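Local coordinates for putative secreted cellulose binding protein (Streptomyces coelicolor, PDB 4OY7), which cleaves the glycosidic bonds of cellulose oxidatively by a copper-dependent mechanism, this chain being its lytic polysaccharide monooxygenase domain of family AA10, at residues 66-70 with 81-85; 129-134 with 171-175; 84-88 with 125-129. All coordinates share one frame; numbering follows the deposited sequence.

Contact 2 is the core contact of the three: an apolar seam between the turn at 129-134 and strand 168-178, with all but one of its touching residues buried. Contact 1 is partly buried and polar, with the amide of N83 carrying both of its hydrogen bonds. Contact 3 lies at the surface, where backbone carbonyls, a proline ring and a bridging water do the work. Contacts 1 and 3 share A84 and A85, and contacts 2 and 3 share L129. The same two long loops, one before strand 92-94 and one before strand 134-141, thus recur, and L68 of contact 1 packs on W131, L134 and F173 of contact 2.

Contact 1 (66-70 with 81-85); sequences GTLCS and AYNAA
S70 OG is gripped by two partners, the amide of N83 across the contact and D73 OD1 further along the loop. N83 ND2 donates to S70 OG over 2.8 Å with an angle of 150° at the hydrogen, and the hydroxyl oxygen lies close to the plane of the amide. The other end of the same amide is held more loosely: C69 N reaches N83 OD1 at 3.0 Å, but the bond is bent to 127° and weak. The firm bond at ND2 and the weak one at OD1 agree on which end of the amide is nitrogen and which oxygen. N83 CG stands opposite its own carbonyl carbon (chi1 -65°), and this swings the group across to the 66-70 turn. There G66 O sits above one face of the amide, 3.3 Å from N83 CG. The contact is completed by C69 CB, which lies 3.2 Å from N83 OD1 and 3.5 Å from Y82 O. C69 is itself tied through its disulfide to C188 of strand 184-193, while Y82 packs its ring toward helices 30-39 and 42-45. One asparagine amide thus links the 3-10 turn at 81-83 to the turn at 66-70 within the long loop between strands 51-52 and 92-94, part of the helix-and-loop region that AA10 monooxygenases carry beside their immunoglobulin-like beta-sandwich.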
loop_
_atom_site.group_PDB
_atom_site.type_symbol
_atom_site.label_atom_id
_atom_site.label_comp_id
_atom_site.label_asym_id
_atom_site.label_seq_id
_atom_site.Cartn_x
_atom_site.Cartn_y
_atom_site.Cartn_z
ATOM N N GLY A 66 2.121 7.570 11.816
ATOM C CA GLY A 66 3.056 6.470 11.961
ATOM C C GLY A 66 2.441 5.092 11.958
ATOM O O GLY A 66 3.163 4.131 12.156
ATOM N N THR A 67 1.125 4.984 11.726
ATOM C CA THR A 67 0.440 3.676 11.704
ATOM C C THR A 67 -0.409 3.458 10.455
ATOM O O THR A 67 -1.135 2.454 10.381
ATOM C CB THR A 67 -0.461 3.466 12.918
ATOM O OG1 THR A 67 -1.639 4.276 12.807
ATOM C CG2 THR A 67 0.291 3.765 14.168
ATOM N N LEU A 68 -0.288 4.357 9.481
ATOM C CA LEU A 68 -1.142 4.268 8.297
ATOM C C LEU A 68 -0.982 2.920 7.592
ATOM O O LEU A 68 -1.958 2.341 7.099
ATOM C CB LEU A 68 -0.896 5.408 7.284
ATOM C CG LEU A 68 -1.668 6.708 7.552
ATOM C CD1 LEU A 68 -1.220 7.286 8.888
ATOM C CD2 LEU A 68 -1.458 7.750 6.468
ATOM N N CYS A 69 0.249 2.421 7.532
ATOM C CA CYS A 69 0.539 1.225 6.727
ATOM C C CYS A 69 0.038 -0.081 7.331
ATOM O O CYS A 69 0.070 -1.119 6.669
ATOM C CB CYS A 69 2.034 1.114 6.395
ATOM S SG CYS A 69 2.723 2.631 5.678
ATOM N N SER A 70 -0.437 -0.000 8.570
ATOM C CA SER A 70 -1.054 -1.141 9.244
ATOM C C SER A 70 -2.504 -0.845 9.607
ATOM O O SER A 70 -3.058 -1.501 10.509
ATOM C CB SER A 70 -0.283 -1.506 10.514
ATOM O OG SER A 70 -0.332 -0.456 11.481
ATOM N N ALA A 81 4.889 -4.177 11.778
ATOM C CA ALA A 81 6.246 -4.072 11.212
ATOM C C ALA A 81 6.321 -3.323 9.893
ATOM O O ALA A 81 7.378 -2.798 9.549
ATOM C CB ALA A 81 6.899 -5.453 11.062
ATOM N N TYR A 82 5.191 -3.231 9.199
ATOM C CA TYR A 82 5.104 -2.615 7.881
ATOM C C TYR A 82 5.032 -1.099 8.007
ATOM O O TYR A 82 5.092 -0.407 7.015
ATOM C CB TYR A 82 3.956 -3.257 7.050
ATOM C CG TYR A 82 4.247 -4.727 6.861
ATOM C CD1 TYR A 82 5.034 -5.169 5.810
ATOM C CD2 TYR A 82 3.833 -5.670 7.796
ATOM C CE1 TYR A 82 5.357 -6.499 5.662
ATOM C CE2 TYR A 82 4.161 -7.002 7.663
ATOM C CZ TYR A 82 4.934 -7.422 6.590
ATOM O OH TYR A 82 5.321 -8.743 6.445
ATOM N N ASN A 83 4.943 -0.576 9.232
ATOM C CA ASN A 83 5.214 0.844 9.479
ATOM C C ASN A 83 6.691 1.238 9.668
ATOM O O ASN A 83 6.979 2.439 9.726
ATOM C CB ASN A 83 4.418 1.353 10.716
ATOM C CG ASN A 83 2.935 1.303 10.483
ATOM O OD1 ASN A 83 2.419 1.885 9.494
ATOM N ND2 ASN A 83 2.233 0.603 11.356
ATOM N N ALA A 84 7.613 0.278 9.763
ATOM C CA ALA A 84 9.024 0.586 10.043
ATOM C C ALA A 84 9.552 1.655 9.102
ATOM O O ALA A 84 9.438 1.549 7.884
ATOM C CB ALA A 84 9.871 -0.679 9.954
ATOM N N ALA A 85 10.107 2.703 9.694
ATOM C CA ALA A 85 10.601 3.848 8.945
ATOM C C ALA A 85 12.037 3.553 8.481
ATOM O O ALA A 85 13.044 3.977 9.115
ATOM C CB ALA A 85 10.552 5.109 9.808
#

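Contact 2 (129-134 with 171-175); sequences LGWDDL and LIFMQ
On the immunoglobulin-like beta-sandwich of this AA10 domain, L129, W131 and L134 pack against L171, F173 and Q175 of strand 168-178. They cover the face of its sheet turned away from the second sheet, which M174 meets through V102 and Y104. The 3-10 turn 131-133 presents W131, with L129 shortly before it and L134 just after; the turn is pinned by G130 N, which bonds to D133 OD1 on its anti lone pair at 2.9 Å. L129 CD2 meets L171 CD2 at 3.9 Å, the two leucines crossing at about a right angle. Next along the strand, L134 CD1 approaches F173 CD2 to 3.8 Å, and both of its methyls lie near F173 CB. F173 CG is anti to its backbone N (chi1 164°), which sends the ring toward the turn, where F173 CE2 comes within 3.6 Å of W131 CH2. The ring planes of this oblique pair are almost perpendicular (89°). At its far end the indole is held by W131 NE1 bonding to V63 O. Q175 NE2 bonds to R58 O and N184 OD1, fixing the rotation of the amide and leaving Q175 OE1 at the indole edge, near the ring plane and 3.5 Å from W131 CH2.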
loop_
_atom_site.group_PDB
_atom_site.type_symbol
_atom_site.label_atom_id
_atom_site.label_comp_id
_atom_site.label_asym_id
_atom_site.label_seq_id
_atom_site.Cartn_x
_atom_site.Cartn_y
_atom_site.Cartn_z
ATOM N N LEU A 129 5.860 8.482 8.771
ATOM C CA LEU A 129 4.803 8.833 7.815
ATOM C C LEU A 129 3.576 9.332 8.566
ATOM O O LEU A 129 2.862 8.564 9.223
ATOM C CB LEU A 129 4.439 7.635 6.945
ATOM C CG LEU A 129 3.320 7.892 5.949
ATOM C CD1 LEU A 129 3.857 8.854 4.896
ATOM C CD2 LEU A 129 2.854 6.593 5.321
ATOM N N GLY A 130 3.347 10.638 8.514
ATOM C CA GLY A 130 2.144 11.223 9.092
ATOM C C GLY A 130 1.223 11.753 7.995
ATOM O O GLY A 130 1.633 11.960 6.854
ATOM N N TRP A 131 -0.021 12.010 8.374
ATOM C CA TRP A 131 -0.971 12.681 7.486
ATOM C C TRP A 131 -0.432 14.015 6.940
ATOM O O TRP A 131 -0.661 14.342 5.787
ATOM C CB TRP A 131 -2.336 12.871 8.191
ATOM C CG TRP A 131 -3.040 11.579 8.462
ATOM C CD1 TRP A 131 -3.055 10.882 9.635
ATOM C CD2 TRP A 131 -3.752 10.773 7.510
ATOM N NE1 TRP A 131 -3.768 9.726 9.486
ATOM C CE2 TRP A 131 -4.228 9.640 8.199
ATOM C CE3 TRP A 131 -4.103 10.936 6.167
ATOM C CZ2 TRP A 131 -4.980 8.649 7.567
ATOM C CZ3 TRP A 131 -4.845 9.949 5.543
ATOM C CH2 TRP A 131 -5.277 8.830 6.241
ATOM N N ASP A 132 0.297 14.788 7.740
ATOM C CA ASP A 132 0.813 16.074 7.226
ATOM C C ASP A 132 2.017 15.934 6.300
ATOM O O ASP A 132 2.552 16.927 5.812
ATOM C CB ASP A 132 1.090 17.075 8.354
ATOM C CG ASP A 132 2.317 16.759 9.162
ATOM O OD1 ASP A 132 2.850 15.636 9.078
ATOM O OD2 ASP A 132 2.769 17.659 9.939
ATOM N N ASP A 133 2.462 14.714 6.071
ATOM C CA ASP A 133 3.482 14.463 5.062
ATOM C C ASP A 133 2.879 13.999 3.736
ATOM O O ASP A 133 3.626 13.767 2.796
ATOM C CB ASP A 133 4.411 13.373 5.557
ATOM C CG ASP A 133 5.048 13.725 6.854
ATOM O OD1 ASP A 133 4.929 12.916 7.793
ATOM O OD2 ASP A 133 5.656 14.827 6.940
ATOM N N LEU A 134 1.557 13.869 3.678
ATOM C CA LEU A 134 0.853 13.323 2.496
ATOM C C LEU A 134 -0.014 14.361 1.846
ATOM O O LEU A 134 -0.652 15.172 2.541
ATOM C CB LEU A 134 -0.040 12.165 2.906
ATOM C CG LEU A 134 0.678 10.848 3.186
ATOM C CD1 LEU A 134 -0.268 9.893 3.899
ATOM C CD2 LEU A 134 1.282 10.235 1.927
ATOM N N LEU A 171 6.558 7.824 -0.983
ATOM C CA LEU A 171 5.639 6.723 -0.729
ATOM C C LEU A 171 4.253 7.126 -1.238
ATOM O O LEU A 171 3.838 8.286 -1.120
ATOM C CB LEU A 171 5.642 6.424 0.751
ATOM C CG LEU A 171 4.720 5.355 1.303
ATOM C CD1 LEU A 171 5.377 4.887 2.603
ATOM C CD2 LEU A 171 3.323 5.907 1.543
ATOM N N ILE A 172 3.547 6.180 -1.836
ATOM C CA ILE A 172 2.150 6.384 -2.229
ATOM C C ILE A 172 1.281 5.621 -1.244
ATOM O O ILE A 172 1.387 4.401 -1.129
ATOM C CB ILE A 172 1.880 5.904 -3.676
ATOM C CG1 ILE A 172 2.608 6.818 -4.676
ATOM C CG2 ILE A 172 0.397 5.896 -4.002
ATOM C CD1 ILE A 172 2.732 6.237 -6.062
ATOM N N PHE A 173 0.414 6.359 -0.563
ATOM C CA PHE A 173 -0.535 5.792 0.401
ATOM C C PHE A 173 -1.920 5.828 -0.207
ATOM O O PHE A 173 -2.316 6.852 -0.808
ATOM C CB PHE A 173 -0.570 6.617 1.690
ATOM C CG PHE A 173 -1.752 6.325 2.549
ATOM C CD1 PHE A 173 -1.867 5.100 3.219
ATOM C CD2 PHE A 173 -2.763 7.256 2.693
ATOM C CE1 PHE A 173 -2.966 4.840 4.012
ATOM C CE2 PHE A 173 -3.877 6.976 3.475
ATOM C CZ PHE A 173 -3.992 5.751 4.098
ATOM N N MET A 174 -2.638 4.708 -0.109
ATOM C CA MET A 174 -4.014 4.645 -0.591
ATOM C C MET A 174 -4.938 4.171 0.495
ATOM O O MET A 174 -4.582 3.263 1.287
ATOM C CB MET A 174 -4.158 3.736 -1.801
ATOM C CG MET A 174 -3.104 3.931 -2.855
ATOM S SD MET A 174 -3.505 2.989 -4.345
ATOM C CE MET A 174 -1.922 3.074 -5.158
ATOM N N GLN A 175 -6.089 4.813 0.559
ATOM C CA GLN A 175 -7.169 4.400 1.451
ATOM C C GLN A 175 -8.347 4.024 0.575
ATOM O O GLN A 175 -8.839 4.817 -0.240
ATOM C CB GLN A 175 -7.538 5.486 2.457
ATOM C CG GLN A 175 -8.394 4.975 3.596
ATOM C CD GLN A 175 -8.622 6.025 4.669
ATOM O OE1 GLN A 175 -7.847 6.983 4.789
ATOM N NE2 GLN A 175 -9.670 5.837 5.483
#

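Contact 3 (84-88 with 125-129); sequences AARSD and PTSEL
R86 meets P125 through its backbone and turns its flat guanidinium the other way, toward D88 in its own loop. The carboxylate of D88 lies at the guanidinium edge, in plane, and the two groups pair side-on. R86 NE donates to D88 OD1 over 2.8 Å and R86 NH2 to D88 OD2 over the same distance; both bonds are nearly straight and both use syn lone pairs. This salt bridge spans S87 in sequence and fixes the rotation of the arginine end, while the R86 chain rests on A31 and A34 of helix 30-39. The backbone between A84 and R86 makes an inverse gamma turn centred on A85, with a weak bond from R86 N to A84 O at 3.0 Å. P125 O lies against this turn, 3.1 Å from A85 C, and is close to R86 N but at too poor an angle to bond it. The contact brings the approach to strand 92-94 against the long connection between the antiparallel strands 112-119 and 134-141, at the surface of the beta-sandwich domain. A85 CB faces that connection, among the carbonyl oxygens of P125, T126 and S127. In return, the CA-H of T126 is directed at A85 O, with T126 CA 3.6 Å from that oxygen and an angle of 164° at the hydrogen. The P125 ring lies along the next residues, with P125 CB near R86 O and P125 CG near S87 CA. With T126 OG1 lodged between backbone N and carbonyl carbon (chi1 55°), the CG2 methyl is turned toward the other loop, T126 CG2 lying 4.0 Å from S87 CB. A water spans the two loops, donating to A85 O at 2.6 Å and to T126 O at 2.8 Å.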
loop_
_atom_site.group_PDB
_atom_site.type_symbol
_atom_site.label_atom_id
_atom_site.label_comp_id
_atom_site.label_asym_id
_atom_site.label_seq_id
_atom_site.Cartn_x
_atom_site.Cartn_y
_atom_site.Cartn_z
ATOM N N ALA A 84 7.613 0.278 9.763
ATOM C CA ALA A 84 9.024 0.586 10.043
ATOM C C ALA A 84 9.552 1.655 9.102
ATOM O O ALA A 84 9.438 1.549 7.884
ATOM C CB ALA A 84 9.871 -0.679 9.954
ATOM N N ALA A 85 10.107 2.703 9.694
ATOM C CA ALA A 85 10.601 3.848 8.945
ATOM C C ALA A 85 12.037 3.553 8.481
ATOM O O ALA A 85 13.044 3.977 9.115
ATOM C CB ALA A 85 10.552 5.109 9.808
ATOM N N ARG A 86 12.105 2.795 7.386
ATOM C CA ARG A 86 13.352 2.294 6.812
ATOM C C ARG A 86 13.412 2.670 5.340
ATOM O O ARG A 86 12.375 2.793 4.680
ATOM C CB ARG A 86 13.365 0.764 6.881
ATOM C CG ARG A 86 13.435 0.177 8.252
ATOM C CD ARG A 86 13.257 -1.327 8.217
ATOM N NE ARG A 86 14.446 -1.936 7.640
ATOM C CZ ARG A 86 15.174 -2.879 8.223
ATOM N NH1 ARG A 86 14.857 -3.354 9.426
ATOM N NH2 ARG A 86 16.230 -3.356 7.585
ATOM N N SER A 87 14.625 2.827 4.826
ATOM C CA SER A 87 14.807 3.172 3.416
ATOM C C SER A 87 15.124 1.969 2.529
ATOM O O SER A 87 15.335 2.139 1.318
ATOM C CB SER A 87 15.930 4.190 3.300
ATOM O OG SER A 87 17.169 3.643 3.684
ATOM N N ASP A 88 15.149 0.776 3.108
ATOM C CA ASP A 88 15.587 -0.431 2.386
ATOM C C ASP A 88 14.423 -1.367 1.998
ATOM O O ASP A 88 14.682 -2.478 1.542
ATOM C CB ASP A 88 16.728 -1.174 3.125
ATOM C CG ASP A 88 16.352 -1.632 4.539
ATOM O OD1 ASP A 88 15.294 -1.207 5.066
ATOM O OD2 ASP A 88 17.097 -2.480 5.090
ATOM N N PRO A 125 11.826 8.132 3.677
ATOM C CA PRO A 125 11.275 7.009 4.422
ATOM C C PRO A 125 11.938 6.634 5.742
ATOM O O PRO A 125 11.399 5.793 6.437
ATOM C CB PRO A 125 11.337 5.852 3.407
ATOM C CG PRO A 125 12.417 6.226 2.484
ATOM C CD PRO A 125 12.308 7.707 2.348
ATOM N N THR A 126 13.050 7.261 6.100
ATOM C CA THR A 126 13.578 7.113 7.452
ATOM C C THR A 126 12.862 8.024 8.459
ATOM O O THR A 126 13.096 7.906 9.639
ATOM C CB THR A 126 15.097 7.330 7.536
ATOM O OG1 THR A 126 15.437 8.596 6.983
ATOM C CG2 THR A 126 15.824 6.212 6.787
ATOM N N SER A 127 11.961 8.877 7.989
ATOM C CA SER A 127 11.065 9.635 8.847
ATOM C C SER A 127 9.705 8.978 9.003
ATOM O O SER A 127 9.237 8.262 8.121
ATOM C CB SER A 127 10.836 11.013 8.255
ATOM O OG SER A 127 12.062 11.691 8.146
ATOM N N GLU A 128 9.055 9.284 10.119
ATOM C CA GLU A 128 7.676 8.856 10.341
ATOM C C GLU A 128 6.780 9.340 9.189
ATOM O O GLU A 128 6.923 10.460 8.710
ATOM C CB GLU A 128 7.209 9.446 11.658
ATOM C CG GLU A 128 5.808 9.055 12.042
ATOM C CD GLU A 128 5.370 9.664 13.353
ATOM O OE1 GLU A 128 4.193 9.519 13.694
ATOM O OE2 GLU A 128 6.185 10.268 14.063
ATOM N N LEU A 129 5.860 8.482 8.771
ATOM C CA LEU A 129 4.803 8.833 7.815
ATOM C C LEU A 129 3.576 9.332 8.566
ATOM O O LEU A 129 2.862 8.564 9.223
ATOM C CB LEU A 129 4.439 7.635 6.945
ATOM C CG LEU A 129 3.320 7.892 5.949
ATOM C CD1 LEU A 129 3.857 8.854 4.896
ATOM C CD2 LEU A 129 2.854 6.593 5.321
HETATM O O HOH W 1 13.759 5.600 11.035
#